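Local coordinates for protein CRS2 (Zea mays, PDB 1RYB) that is required for the splicing of group IIB introns in chloroplasts, forming complexes with CAF1 or CAF2, and lacks peptidyl-tRNA hydrolase activity despite belonging to that family, at residues 19-24 / 86-91. Residues are numbered along the deposited sequence; the frame is centred on the assembly and turned at random.
Sequences LIAGLG and EAIGPL
Leu91, whose CB rests against Leu19, also sends its backbone N into a weak bond of 3.5 Å to Ala87 O, a carbonyl that is gripped a second time by a hydrogen bond with Ser58 OG. The helix is kinked at Pro90, whose N makes no bond to the preceding turn. No hydrogen bond joins 19-24 to 86-91; they meet by van der Waals packing of aliphatic side chains. Leu19 holds CG anti to its backbone N (chi1 -176°) and reaches out from the strand, its CD1 touching Leu91 CB at 3.9 Å. These two side chains cross at about a right angle. The same Leu19 CD1 lies 4.3 Å from Ile88 CG2, so one methyl bridges successive turns of the helix. The other branch of Ile88 carries CD1 to Ala21 CB at 3.8 Å and to Leu23 CD2 at 4.1 Å, the Leu23 side chain crossing it roughly perpendicularly. All five touching residues are buried, and Leu73, Val75 and Leu104 of the flanking strands extend the apolar layer. Leu23, just past the strand end, lies about 5 Å, side chain to side chain, from Asp107, which by similarity corresponds to the residue that stabilises the basic form of the active-site histidine in peptidyl-tRNA hydrolases, an activity CRS2 lacks. The axes of strand 19-22 and helix 86-91 are antiparallel (176°), 10.5 Å apart at closest approach. Helix 84-94 links parallel strands 70-77 and 102-108 and packs over strand 18-22 between them, a beta-alpha-beta crossover in the alpha/beta fold of the peptidyl-tRNA hydrolase family.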
loop_
_atom_site.group_PDB
_atom_site.type_symbol
_atom_site.label_atom_id
_atom_site.label_comp_id
_atom_site.label_asym_id
_atom_site.label_seq_id
_atom_site.Cartn_x
_atom_site.Cartn_y
_atom_site.Cartn_z
ATOM N N LEU A 19 2.427 -10.717 -2.055
ATOM C CA LEU A 19 3.102 -9.856 -1.111
ATOM C C LEU A 19 2.302 -8.588 -1.150
ATOM O O LEU A 19 2.220 -7.977 -2.180
ATOM C CB LEU A 19 4.573 -9.662 -1.528
ATOM C CG LEU A 19 5.453 -8.839 -0.556
ATOM C CD1 LEU A 19 6.877 -8.859 -1.186
ATOM C CD2 LEU A 19 4.986 -7.368 -0.610
ATOM N N ILE A 20 1.662 -8.232 -0.036
ATOM C CA ILE A 20 0.818 -7.095 0.035
ATOM C C ILE A 20 1.540 -6.049 0.830
ATOM O O ILE A 20 1.694 -6.171 2.099
ATOM C CB ILE A 20 -0.546 -7.513 0.698
ATOM C CG1 ILE A 20 -1.294 -8.585 -0.191
ATOM C CG2 ILE A 20 -1.438 -6.248 0.877
ATOM C CD1 ILE A 20 -2.430 -9.227 0.516
ATOM N N ALA A 21 1.977 -4.988 0.131
ATOM C CA ALA A 21 2.812 -3.976 0.828
ATOM C C ALA A 21 2.159 -2.619 0.871
ATOM O O ALA A 21 1.688 -2.161 -0.126
ATOM C CB ALA A 21 4.184 -3.863 0.091
ATOM N N GLY A 22 2.105 -2.021 2.060
ATOM C CA GLY A 22 1.536 -0.684 2.234
ATOM C C GLY A 22 2.730 0.250 2.533
ATOM O O GLY A 22 3.637 -0.114 3.347
ATOM N N LEU A 23 2.791 1.398 1.789
ATOM C CA LEU A 23 3.861 2.383 1.889
ATOM C C LEU A 23 3.641 3.393 3.017
ATOM O O LEU A 23 2.497 3.799 3.339
ATOM C CB LEU A 23 4.044 3.100 0.564
ATOM C CG LEU A 23 4.323 2.081 -0.544
ATOM C CD1 LEU A 23 4.779 2.826 -1.776
ATOM C CD2 LEU A 23 5.480 1.136 -0.113
ATOM N N GLY A 24 4.726 3.869 3.545
ATOM C CA GLY A 24 4.688 4.877 4.663
ATOM C C GLY A 24 6.072 5.136 5.179
ATOM O O GLY A 24 7.067 4.521 4.690
ATOM N N GLU A 86 13.949 -0.947 -1.473
ATOM C CA GLU A 86 15.028 -1.629 -0.798
ATOM C C GLU A 86 14.519 -2.702 0.101
ATOM O O GLU A 86 15.226 -3.656 0.343
ATOM C CB GLU A 86 15.943 -0.655 0.021
ATOM C CG GLU A 86 16.696 0.248 -0.977
ATOM C CD GLU A 86 17.705 1.161 -0.356
ATOM O OE1 GLU A 86 18.146 2.086 -0.956
ATOM O OE2 GLU A 86 17.914 0.988 0.918
ATOM N N ALA A 87 13.312 -2.490 0.688
ATOM C CA ALA A 87 12.697 -3.483 1.549
ATOM C C ALA A 87 11.917 -4.543 0.715
ATOM O O ALA A 87 12.027 -5.760 0.933
ATOM C CB ALA A 87 11.692 -2.797 2.471
ATOM N N ILE A 88 11.078 -4.074 -0.263
ATOM C CA ILE A 88 10.208 -4.953 -0.989
ATOM C C ILE A 88 10.899 -5.885 -1.975
ATOM O O ILE A 88 10.524 -7.056 -2.109
ATOM C CB ILE A 88 9.084 -4.149 -1.608
ATOM C CG1 ILE A 88 8.176 -3.610 -0.482
ATOM C CG2 ILE A 88 8.293 -5.013 -2.597
ATOM C CD1 ILE A 88 7.464 -2.311 -0.893
ATOM N N GLY A 89 11.893 -5.385 -2.718
ATOM C CA GLY A 89 12.558 -6.277 -3.688
ATOM C C GLY A 89 13.068 -7.540 -3.059
ATOM O O GLY A 89 12.806 -8.621 -3.536
ATOM N N PRO A 90 13.880 -7.406 -1.998
ATOM C CA PRO A 90 14.440 -8.567 -1.372
ATOM C C PRO A 90 13.409 -9.512 -0.819
ATOM O O PRO A 90 13.651 -10.728 -0.784
ATOM C CB PRO A 90 15.466 -8.105 -0.331
ATOM C CG PRO A 90 15.920 -6.760 -0.889
ATOM C CD PRO A 90 14.693 -6.213 -1.598
ATOM N N LEU A 91 12.313 -8.975 -0.323
ATOM C CA LEU A 91 11.268 -9.858 0.190
ATOM C C LEU A 91 10.616 -10.708 -0.954
ATOM O O LEU A 91 10.271 -11.885 -0.790
ATOM C CB LEU A 91 10.157 -9.017 0.896
ATOM C CG LEU A 91 10.604 -8.522 2.293
ATOM C CD1 LEU A 91 9.600 -7.451 2.904
ATOM C CD2 LEU A 91 10.876 -9.748 3.239
#